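Local atomic coordinates of cytosol aminopeptidase (Coxiella burnetii, PDB entry 3IJ3), a protein that probably acts as a manganese-dependent metalloaminopeptidase of the M17 family, removing amino acids from the N termini of peptides. Residues F133-Y138 with D165-I170; Q191-V196 with I233-G238; G282-I287 with L296-P301; V337-A342 with I354-T359. One frame throughout, in Å; residues are numbered along the deposited sequence.

Contact 1 (F133-Y138 with D165-I170); sequences FGLGSY and DWLTTI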
# COMPACT_ATOMS: atom_id res chain seq x y z
N PHE A 133 0.45 -40.26 19.06
CA PHE A 133 -0.49 -41.01 18.23
C PHE A 133 -1.90 -40.41 18.31
O PHE A 133 -2.57 -40.18 17.27
CB PHE A 133 -0.55 -42.48 18.64
CG PHE A 133 -1.55 -43.27 17.84
CD1 PHE A 133 -1.20 -43.80 16.61
CD2 PHE A 133 -2.85 -43.42 18.28
CE1 PHE A 133 -2.13 -44.49 15.85
CE2 PHE A 133 -3.78 -44.11 17.52
CZ PHE A 133 -3.41 -44.64 16.31
N GLY A 134 -2.35 -40.17 19.54
CA GLY A 134 -3.67 -39.60 19.78
C GLY A 134 -3.81 -38.19 19.18
O GLY A 134 -4.81 -37.89 18.55
N LEU A 135 -2.78 -37.36 19.37
CA LEU A 135 -2.80 -35.99 18.83
C LEU A 135 -2.91 -35.95 17.32
O LEU A 135 -3.58 -35.07 16.76
CB LEU A 135 -1.58 -35.21 19.30
CG LEU A 135 -1.55 -34.94 20.81
CD1 LEU A 135 -0.32 -34.16 21.20
CD2 LEU A 135 -2.83 -34.21 21.26
N GLY A 136 -2.29 -36.92 16.65
CA GLY A 136 -2.38 -37.01 15.21
C GLY A 136 -3.68 -37.61 14.70
O GLY A 136 -3.90 -37.61 13.49
N SER A 137 -4.51 -38.13 15.60
CA SER A 137 -5.82 -38.70 15.24
C SER A 137 -6.96 -37.66 15.29
O SER A 137 -8.12 -37.95 14.97
CB SER A 137 -6.15 -39.89 16.16
OG SER A 137 -5.15 -40.89 16.03
N TYR A 138 -6.61 -36.45 15.71
CA TYR A 138 -7.57 -35.37 15.84
C TYR A 138 -8.18 -34.88 14.52
O TYR A 138 -7.46 -34.62 13.54
CB TYR A 138 -6.89 -34.17 16.53
CG TYR A 138 -7.78 -32.96 16.73
CD1 TYR A 138 -8.58 -32.83 17.86
CD2 TYR A 138 -7.81 -31.94 15.79
CE1 TYR A 138 -9.41 -31.74 18.03
CE2 TYR A 138 -8.61 -30.83 15.95
CZ TYR A 138 -9.43 -30.72 17.08
OH TYR A 138 -10.23 -29.60 17.22
N ASP A 165 -5.70 -37.62 30.16
CA ASP A 165 -5.82 -36.28 30.74
C ASP A 165 -5.22 -35.26 29.73
O ASP A 165 -5.85 -34.24 29.42
CB ASP A 165 -5.07 -36.14 32.09
CG ASP A 165 -5.80 -36.78 33.27
OD1 ASP A 165 -6.95 -37.23 33.11
OD2 ASP A 165 -5.22 -36.81 34.38
N TRP A 166 -4.02 -35.55 29.22
CA TRP A 166 -3.41 -34.64 28.25
C TRP A 166 -4.15 -34.57 26.92
O TRP A 166 -4.33 -33.49 26.39
CB TRP A 166 -1.92 -34.95 28.00
CG TRP A 166 -1.02 -34.30 28.99
CD1 TRP A 166 -0.22 -34.91 29.90
CD2 TRP A 166 -0.85 -32.89 29.17
NE1 TRP A 166 0.45 -33.96 30.65
CE2 TRP A 166 0.08 -32.72 30.21
CE3 TRP A 166 -1.38 -31.76 28.55
CZ2 TRP A 166 0.48 -31.46 30.65
CZ3 TRP A 166 -1.00 -30.50 28.99
CH2 TRP A 166 -0.07 -30.36 30.03
N LEU A 167 -4.56 -35.72 26.39
CA LEU A 167 -5.22 -35.76 25.10
C LEU A 167 -6.53 -35.00 25.13
O LEU A 167 -6.80 -34.17 24.26
CB LEU A 167 -5.47 -37.20 24.67
CG LEU A 167 -6.19 -37.33 23.31
CD1 LEU A 167 -5.26 -37.83 22.27
CD2 LEU A 167 -7.33 -38.33 23.44
N THR A 168 -7.35 -35.27 26.16
CA THR A 168 -8.63 -34.61 26.28
C THR A 168 -8.48 -33.11 26.49
O THR A 168 -9.26 -32.32 25.96
CB THR A 168 -9.52 -35.23 27.37
OG1 THR A 168 -8.90 -35.12 28.66
CG2 THR A 168 -9.83 -36.72 27.01
N THR A 169 -7.44 -32.71 27.22
CA THR A 169 -7.20 -31.28 27.47
C THR A 169 -6.72 -30.60 26.18
O THR A 169 -7.17 -29.50 25.85
CB THR A 169 -6.17 -31.11 28.59
OG1 THR A 169 -6.70 -31.67 29.81
CG2 THR A 169 -5.82 -29.65 28.77
N ILE A 170 -5.81 -31.24 25.45
CA ILE A 170 -5.32 -30.65 24.18
C ILE A 170 -6.46 -30.60 23.15
O ILE A 170 -6.56 -29.62 22.41
CB ILE A 170 -4.06 -31.36 23.66
CG1 ILE A 170 -2.90 -31.13 24.65
CG2 ILE A 170 -3.72 -30.88 22.22
CD1 ILE A 170 -1.70 -32.04 24.45

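Contact 2 (Q191-V196 with I233-G238); sequences QAVKHV and IDLKWG. With SO4 (sulfate ion), chain G.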
# COMPACT_ATOMS: atom_id res chain seq x y z
N GLN A 191 -19.57 -20.63 29.07
CA GLN A 191 -20.19 -21.94 29.19
C GLN A 191 -19.15 -23.07 29.19
O GLN A 191 -19.27 -24.05 29.95
CB GLN A 191 -21.24 -22.15 28.08
CG GLN A 191 -21.94 -23.50 28.17
CD GLN A 191 -22.60 -23.73 29.55
OE1 GLN A 191 -22.29 -24.72 30.26
NE2 GLN A 191 -23.44 -22.79 29.97
N ALA A 192 -18.13 -22.96 28.34
CA ALA A 192 -17.09 -23.97 28.29
C ALA A 192 -16.37 -24.07 29.65
O ALA A 192 -16.08 -25.16 30.14
CB ALA A 192 -16.08 -23.65 27.14
N VAL A 193 -16.09 -22.93 30.24
CA VAL A 193 -15.45 -22.89 31.56
C VAL A 193 -16.35 -23.55 32.60
O VAL A 193 -15.86 -24.33 33.43
CB VAL A 193 -15.04 -21.46 32.00
CG1 VAL A 193 -14.44 -21.50 33.41
CG2 VAL A 193 -14.01 -20.80 30.98
N LYS A 194 -17.65 -23.24 32.59
CA LYS A 194 -18.56 -23.87 33.55
C LYS A 194 -18.65 -25.38 33.34
O LYS A 194 -18.82 -26.13 34.30
CB LYS A 194 -19.95 -23.23 33.54
CG LYS A 194 -19.96 -21.78 33.98
CD LYS A 194 -21.36 -21.30 34.36
CE LYS A 194 -22.37 -21.46 33.27
NZ LYS A 194 -23.74 -20.98 33.72
N HIS A 195 -18.55 -25.82 32.09
CA HIS A 195 -18.60 -27.25 31.81
C HIS A 195 -17.39 -27.94 32.45
O HIS A 195 -17.52 -28.99 33.06
CB HIS A 195 -18.66 -27.53 30.31
CG HIS A 195 -18.87 -28.98 29.97
ND1 HIS A 195 -20.12 -29.55 29.90
CD2 HIS A 195 -17.99 -29.96 29.68
CE1 HIS A 195 -20.01 -30.83 29.59
NE2 HIS A 195 -18.72 -31.10 29.44
N VAL A 196 -16.22 -27.35 32.28
CA VAL A 196 -15.00 -27.90 32.89
C VAL A 196 -15.09 -27.87 34.42
O VAL A 196 -14.74 -28.84 35.10
CB VAL A 196 -13.75 -27.12 32.43
CG1 VAL A 196 -12.52 -27.53 33.30
CG2 VAL A 196 -13.53 -27.32 30.92
N ILE A 233 -14.71 -14.01 33.35
CA ILE A 233 -14.91 -15.34 33.94
C ILE A 233 -13.88 -15.50 35.08
O ILE A 233 -12.69 -15.31 34.84
CB ILE A 233 -14.66 -16.44 32.89
CG1 ILE A 233 -15.59 -16.24 31.70
CG2 ILE A 233 -14.84 -17.86 33.49
CD1 ILE A 233 -15.07 -16.90 30.41
N ASP A 234 -14.33 -15.94 36.26
CA ASP A 234 -13.49 -16.09 37.46
C ASP A 234 -13.80 -17.43 38.12
O ASP A 234 -14.86 -17.60 38.72
CB ASP A 234 -13.80 -14.91 38.40
CG ASP A 234 -12.87 -14.83 39.64
OD1 ASP A 234 -12.00 -15.68 39.83
OD2 ASP A 234 -13.04 -13.84 40.43
N LEU A 235 -12.91 -18.40 37.92
CA LEU A 235 -13.06 -19.74 38.48
C LEU A 235 -12.10 -19.97 39.63
O LEU A 235 -10.93 -19.52 39.57
CB LEU A 235 -12.83 -20.80 37.38
CG LEU A 235 -12.74 -22.30 37.77
CD1 LEU A 235 -13.03 -23.22 36.58
CD2 LEU A 235 -11.34 -22.65 38.36
N LYS A 236 -12.57 -20.66 40.67
CA LYS A 236 -11.73 -21.02 41.81
C LYS A 236 -11.90 -22.49 42.18
O LYS A 236 -12.99 -23.05 42.10
CB LYS A 236 -12.00 -20.15 43.04
CG LYS A 236 -11.51 -18.73 42.87
CD LYS A 236 -11.69 -17.86 44.10
CE LYS A 236 -10.88 -16.57 43.93
NZ LYS A 236 -10.94 -15.68 45.13
N TRP A 237 -10.80 -23.09 42.61
CA TRP A 237 -10.77 -24.49 43.03
C TRP A 237 -9.64 -24.75 43.99
O TRP A 237 -8.61 -24.10 43.93
CB TRP A 237 -10.58 -25.38 41.78
CG TRP A 237 -10.32 -26.84 42.01
CD1 TRP A 237 -11.23 -27.83 41.97
CD2 TRP A 237 -9.05 -27.47 42.29
NE1 TRP A 237 -10.63 -29.05 42.21
CE2 TRP A 237 -9.28 -28.85 42.39
CE3 TRP A 237 -7.74 -26.99 42.43
CZ2 TRP A 237 -8.26 -29.78 42.66
CZ3 TRP A 237 -6.72 -27.90 42.70
CH2 TRP A 237 -6.98 -29.28 42.81
N GLY A 238 -9.85 -25.71 44.89
CA GLY A 238 -8.77 -26.13 45.76
C GLY A 238 -8.86 -25.67 47.19
O GLY A 238 -9.68 -24.83 47.54
S SO4 G . -12.12 -16.83 48.09
O1 SO4 G . -13.30 -17.40 47.44
O2 SO4 G . -11.96 -17.41 49.41
O3 SO4 G . -10.94 -17.12 47.29
O4 SO4 G . -12.28 -15.38 48.23

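Contact 3 (G282-I287 with L296-P301); sequences GLARMI and LRLLIP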
# COMPACT_ATOMS: atom_id res chain seq x y z
N GLY A 282 -7.21 -24.87 29.77
CA GLY A 282 -6.63 -26.23 29.65
C GLY A 282 -5.65 -26.53 30.77
O GLY A 282 -5.71 -27.62 31.38
N LEU A 283 -4.81 -25.56 31.10
CA LEU A 283 -3.86 -25.71 32.20
C LEU A 283 -4.64 -25.89 33.53
O LEU A 283 -4.31 -26.76 34.34
CB LEU A 283 -2.88 -24.55 32.27
CG LEU A 283 -1.83 -24.69 33.34
CD1 LEU A 283 -1.00 -26.01 33.17
CD2 LEU A 283 -0.95 -23.46 33.32
N ALA A 284 -5.68 -25.08 33.75
CA ALA A 284 -6.54 -25.22 34.92
C ALA A 284 -7.09 -26.65 34.99
O ALA A 284 -7.11 -27.28 36.06
CB ALA A 284 -7.71 -24.22 34.86
N ARG A 285 -7.59 -27.15 33.87
CA ARG A 285 -8.13 -28.51 33.81
C ARG A 285 -7.10 -29.57 34.22
O ARG A 285 -7.43 -30.48 34.99
CB ARG A 285 -8.74 -28.78 32.44
CG ARG A 285 -9.41 -30.14 32.36
CD ARG A 285 -10.21 -30.26 31.08
NE ARG A 285 -10.96 -31.50 31.08
CZ ARG A 285 -10.53 -32.66 30.57
NH1 ARG A 285 -9.36 -32.75 29.97
NH2 ARG A 285 -11.31 -33.73 30.66
N MET A 286 -5.86 -29.44 33.74
CA MET A 286 -4.81 -30.41 34.13
C MET A 286 -4.51 -30.35 35.63
O MET A 286 -4.34 -31.38 36.29
CB MET A 286 -3.53 -30.22 33.30
CG MET A 286 -3.66 -30.65 31.86
SD MET A 286 -3.91 -32.42 31.71
CE MET A 286 -2.61 -33.00 32.75
N ILE A 287 -4.47 -29.13 36.17
CA ILE A 287 -4.23 -28.94 37.59
C ILE A 287 -5.31 -29.66 38.41
O ILE A 287 -5.00 -30.35 39.38
CB ILE A 287 -4.20 -27.44 37.92
CG1 ILE A 287 -2.92 -26.79 37.37
CG2 ILE A 287 -4.30 -27.20 39.43
CD1 ILE A 287 -2.94 -25.24 37.46
N LEU A 296 -6.25 -22.79 43.14
CA LEU A 296 -6.29 -22.35 41.76
C LEU A 296 -7.34 -21.28 41.51
O LEU A 296 -8.48 -21.36 42.02
CB LEU A 296 -6.63 -23.54 40.86
CG LEU A 296 -6.88 -23.28 39.36
CD1 LEU A 296 -5.58 -22.80 38.69
CD2 LEU A 296 -7.42 -24.56 38.72
N ARG A 297 -6.96 -20.28 40.74
CA ARG A 297 -7.91 -19.28 40.28
C ARG A 297 -7.61 -19.10 38.80
O ARG A 297 -6.45 -19.10 38.38
CB ARG A 297 -7.74 -17.96 41.04
CG ARG A 297 -8.70 -16.91 40.59
CD ARG A 297 -8.49 -15.61 41.34
NE ARG A 297 -9.64 -14.71 41.24
CZ ARG A 297 -9.67 -13.48 41.76
NH1 ARG A 297 -8.60 -12.97 42.36
NH2 ARG A 297 -10.78 -12.76 41.66
N LEU A 298 -8.67 -19.00 38.00
CA LEU A 298 -8.58 -18.76 36.56
C LEU A 298 -9.42 -17.54 36.21
O LEU A 298 -10.62 -17.49 36.51
CB LEU A 298 -9.09 -19.99 35.79
CG LEU A 298 -9.37 -19.83 34.29
CD1 LEU A 298 -8.05 -19.67 33.49
CD2 LEU A 298 -10.13 -21.03 33.77
N LEU A 299 -8.77 -16.54 35.60
CA LEU A 299 -9.41 -15.31 35.19
C LEU A 299 -9.30 -15.15 33.69
O LEU A 299 -8.20 -15.16 33.13
CB LEU A 299 -8.72 -14.11 35.89
CG LEU A 299 -9.01 -13.97 37.37
CD1 LEU A 299 -7.94 -13.09 38.06
CD2 LEU A 299 -10.42 -13.36 37.56
N ILE A 300 -10.46 -15.04 33.03
CA ILE A 300 -10.52 -14.85 31.58
C ILE A 300 -11.43 -13.67 31.19
O ILE A 300 -12.66 -13.73 31.37
CB ILE A 300 -11.06 -16.12 30.86
CG1 ILE A 300 -10.09 -17.29 31.03
CG2 ILE A 300 -11.34 -15.84 29.38
CD1 ILE A 300 -10.70 -18.67 30.60
N PRO A 301 -10.81 -12.57 30.71
CA PRO A 301 -11.60 -11.49 30.13
C PRO A 301 -12.08 -12.02 28.77
O PRO A 301 -11.26 -12.45 27.94
CB PRO A 301 -10.62 -10.34 29.98
CG PRO A 301 -9.29 -10.85 30.34
CD PRO A 301 -9.38 -12.21 30.86

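Contact 4 (V337-A342 with I354-T359); sequences VVLADA and IIDFST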
# COMPACT_ATOMS: atom_id res chain seq x y z
N VAL A 337 -4.88 -4.55 27.10
CA VAL A 337 -5.82 -3.66 27.83
C VAL A 337 -6.79 -4.49 28.70
O VAL A 337 -6.96 -4.20 29.90
CB VAL A 337 -6.56 -2.70 26.89
CG1 VAL A 337 -7.61 -1.84 27.64
CG2 VAL A 337 -5.55 -1.79 26.13
N VAL A 338 -7.37 -5.55 28.12
CA VAL A 338 -8.30 -6.38 28.89
C VAL A 338 -7.55 -7.19 29.94
O VAL A 338 -8.05 -7.37 31.06
CB VAL A 338 -9.26 -7.23 28.03
CG1 VAL A 338 -9.98 -6.29 27.01
CG2 VAL A 338 -8.54 -8.40 27.31
N LEU A 339 -6.35 -7.65 29.59
CA LEU A 339 -5.52 -8.41 30.55
C LEU A 339 -5.12 -7.55 31.76
O LEU A 339 -5.00 -8.07 32.86
CB LEU A 339 -4.26 -8.96 29.88
CG LEU A 339 -4.51 -10.15 28.96
CD1 LEU A 339 -3.22 -10.49 28.18
CD2 LEU A 339 -5.02 -11.36 29.74
N ALA A 340 -4.91 -6.26 31.55
CA ALA A 340 -4.53 -5.34 32.64
C ALA A 340 -5.52 -5.38 33.80
O ALA A 340 -5.11 -5.36 34.97
CB ALA A 340 -4.37 -3.89 32.12
N ASP A 341 -6.81 -5.42 33.48
CA ASP A 341 -7.83 -5.51 34.52
C ASP A 341 -7.83 -6.87 35.22
O ASP A 341 -8.02 -6.94 36.43
CB ASP A 341 -9.22 -5.23 33.96
CG ASP A 341 -9.57 -3.74 33.98
OD1 ASP A 341 -8.74 -2.92 34.44
OD2 ASP A 341 -10.71 -3.42 33.59
N ALA A 342 -7.63 -7.94 34.46
CA ALA A 342 -7.61 -9.28 35.05
C ALA A 342 -6.40 -9.38 35.96
O ALA A 342 -6.48 -9.94 37.05
CB ALA A 342 -7.58 -10.39 33.96
N ILE A 354 1.49 -15.97 39.30
CA ILE A 354 0.52 -15.59 38.28
C ILE A 354 1.11 -16.00 36.94
O ILE A 354 2.29 -15.71 36.67
CB ILE A 354 0.23 -14.07 38.21
CG1 ILE A 354 -0.28 -13.56 39.56
CG2 ILE A 354 -0.78 -13.77 37.03
CD1 ILE A 354 -0.44 -12.01 39.63
N ILE A 355 0.33 -16.69 36.10
CA ILE A 355 0.79 -17.03 34.75
C ILE A 355 -0.29 -16.58 33.79
O ILE A 355 -1.48 -16.92 33.97
CB ILE A 355 1.02 -18.53 34.53
CG1 ILE A 355 2.09 -19.07 35.47
CG2 ILE A 355 1.44 -18.78 33.04
CD1 ILE A 355 2.29 -20.55 35.35
N ASP A 356 0.09 -15.78 32.81
CA ASP A 356 -0.85 -15.37 31.76
C ASP A 356 -0.46 -15.92 30.39
O ASP A 356 0.71 -16.17 30.10
CB ASP A 356 -1.14 -13.86 31.74
CG ASP A 356 -0.10 -13.04 31.07
OD1 ASP A 356 0.01 -13.14 29.81
OD2 ASP A 356 0.54 -12.20 31.77
N PHE A 357 -1.49 -16.15 29.58
CA PHE A 357 -1.34 -16.66 28.22
C PHE A 357 -2.07 -15.70 27.31
O PHE A 357 -3.25 -15.37 27.56
CB PHE A 357 -1.96 -18.04 28.06
CG PHE A 357 -1.27 -19.11 28.85
CD1 PHE A 357 -0.21 -19.81 28.29
CD2 PHE A 357 -1.70 -19.44 30.11
CE1 PHE A 357 0.42 -20.82 28.99
CE2 PHE A 357 -1.05 -20.44 30.85
CZ PHE A 357 -0.00 -21.13 30.28
N SER A 358 -1.37 -15.24 26.30
CA SER A 358 -1.93 -14.29 25.36
C SER A 358 -1.49 -14.64 23.95
O SER A 358 -0.40 -15.10 23.75
CB SER A 358 -1.45 -12.90 25.74
OG SER A 358 -2.08 -11.92 24.95
N THR A 359 -2.37 -14.46 22.99
CA THR A 359 -2.02 -14.72 21.59
C THR A 359 -1.42 -13.49 20.93
O THR A 359 -1.83 -12.33 21.16
CB THR A 359 -3.20 -15.20 20.76
OG1 THR A 359 -4.35 -14.38 21.05
CG2 THR A 359 -3.51 -16.66 21.07

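Contact 1 (F133-Y138 with D165-I170)
Apolar packing joins Leu135 to Ile170 and Gly134 to Leu167, and no hydrogen bond passes between the two segments. Leu135 and Ile170 cross at about a right angle: Leu135 CD2 lies 3.6 Å from Ile170 CG2 and also rests against CB and CD1 of the isoleucine, while Leu135 CD1 meets Ile170 CD1 at 4.1 Å. The leucine reaches across because its CG stands beside the backbone N and opposite the carbonyl carbon (chi1 -66°).

The second apolar pair sets a methyl against bare backbone. Leu167 CD1 settles on Gly134, 3.4 Å from both Gly134 C and Gly134 CA, a tight fit made possible because the glycine has no beta carbon in the way. Leu167 takes up this place with chi2 at 108°, away from a staggered value.

Here two helices meet, 123-135 from the N-terminal part of the chain and the long helix 157-178, consistent with the helix that joins the two domains in M17 aminopeptidases. A type I turn from Leu135 to Tyr138 leads the chain off beside that helix.

Polar bonds flank the apolar patch. Gly134 O and Leu135 O accept from Tyr171 OH and Arg174 NH1, both farther along helix 157-178, and the Tyr138 ring meets that of Tyr171 edge-to-face. Within 165-170, Asp165 O is gripped twice, by Thr169 N and, from the opposite face of the carbonyl plane, by Thr169 OG1 at 2.7 Å. The hydroxyl donor is tilted 26° from that plane.

Contact 2 (Q191-V196 with I233-G238)
Where Val193 meets Ile233 and Leu235, no flat group is involved on either side; the flat groups of the strand are set around this patch. The carboxylate of Asp234 leaves from the side of the strand away from the helix and forms a salt bridge with Arg297 of the adjacent strand. The indole of Trp237 lies farther along, against Phe200 of helix 186-200 and Met288 of helix 275-289.

The contact itself is made by three branched aliphatic side chains. Val193 and Ile233 reach toward each other tip to tip: Val193 CG1 stands 3.7 Å from Ile233 CG2, and Val193 CG2 stands 4.1 Å from Ile233 CD1. Both branches of the valine are thus engaged by the one isoleucine. The same Val193 CG1, placed anti to its own nitrogen (chi1 177°), has a second partner in Leu235 CD1 at 3.9 Å, the two side chains meeting at a slant. Ile233 and Leu235 are two apart in the strand and so present their side chains on one face, which helix 186-200 covers in the manner of an alpha/beta domain.

Lys236, between Leu235 and Trp237, reaches a different environment. Its chain, extended beyond CG, carries NZ to within 2.6 Å of sulfate O3 in a hydrogen bond. Lys203 and Arg295 also bind this sulfate, probably a crystallisation component, and Glu349 forms a salt bridge with the lysine. The chemistry therefore divides by face: dispersion and burial of methyl groups join helix to strand, whereas charge pairing is kept to the reverse side of the sheet.

Contact 3 (G282-I287 with L296-P301)
Leu296 faces Ala284 and Ile287, and its side chain shows how one residue can occupy the space between a helix and a sheet. From CB the chain turns so that CG is anti to the backbone N (chi1 174°), and CG then divides the two methyls between two helical partners. CD1 goes to Ile287, stopping 3.8 Å from its CD1. CD2 goes to Ala284, where it lies 3.9 Å from CB and 3.8 Å from the carbonyl O; it also brushes Ile287 CG2 at 4.1 Å. Leu296 and Ile287 lie at an oblique angle to each other. Two residues on, Leu298 sends its own CD2 to the other flank of the alanine, 4.1 Å from Ala284 CB.

The segments run nearly antiparallel, at 164°, with their axes 9.4 Å apart at closest. Helix 275-289 leads directly into strand 295-305, which lies parallel to strand 244-252, so this is the returning half of a beta-alpha-beta crossover. On the reverse face of the strand Arg297 is held by Glu345 and Glu349, and Leu299 CD1 lies over one face of its guanidinium, toward the rim.

No polar bond links the two segments: the contact consists of methyl groups fitted around a small alanine, so it rests on shape and burial, while Arg297 makes its salt bridges on the far face of the strand.

Contact 4 (V337-A342 with I354-T359)
Leu339 alone of the helical segment reaches the strand, touching Ser358 and coming near Asp356; its neighbours in sequence serve other parts of the fold. Val337, the last residue of the family signature 330-337, and Val338 after it turn to helix 217-223, both meeting Val222.

At Leu339 the direction changes. Its CG lies beside the backbone N and anti to the carbonyl carbon (chi1 -74°), and the chain runs outward until CD1 meets Ser358, 3.7 Å from OG and 3.9 Å from CB. A methyl against a hydroxyl is a van der Waals contact here, without a bond. The same CD1 is 4.5 Å from Asp356 OD1, a loose approach. That carboxylate is satisfied by other means, OD1 by His447 ND1 and OD2 by Trp445 NE1, which together fix its rotation.

Farther on, Asp341 bonds the backbone nitrogens of Arg321 and Ala218, and Ala342, back on the sheet side, rests on Val248.

The side chain of Ser358 is about 7 Å from the bound lithium, whose site comprises Lys250, Asp255, Asp273 and Glu334, and about 4 Å from a sulfate, probably from the crystallisation liquor. Its neighbour Thr359 bonds Asp273 through OG1 and Lys250 through its carbonyl, so the strand ends at the metal site. Helix 335-347, begun just after Glu334, packs on strands 244-252 and 353-359, and segment 337-342 runs nearly antiparallel to strand segment 354-359, with helix 217-223 packed on the outer side of the helix.

How the contacts relate
Read from the N terminus, the four contacts follow in series: each loop closes before the next opens, and none nests or crosses. Contact 1 closes a loop of 26 residues and brings the N-terminal part of the chain onto helix 157-178. Contact 2 closes a longer one, setting the next helix on strand 231-237. Contacts 3 and 4 are short helix-to-strand returns within the same mixed sheet. Arg285 ties contact 1 to contact 3 by bonding Thr168 and Thr169, and contacts 2 and 3 are joined because strands 231-237 and 295-305 are neighbours in the sheet. Leu299 and Pro301 reach helix 335-347, so contacts 3 and 4 lie on opposite faces of the sheet.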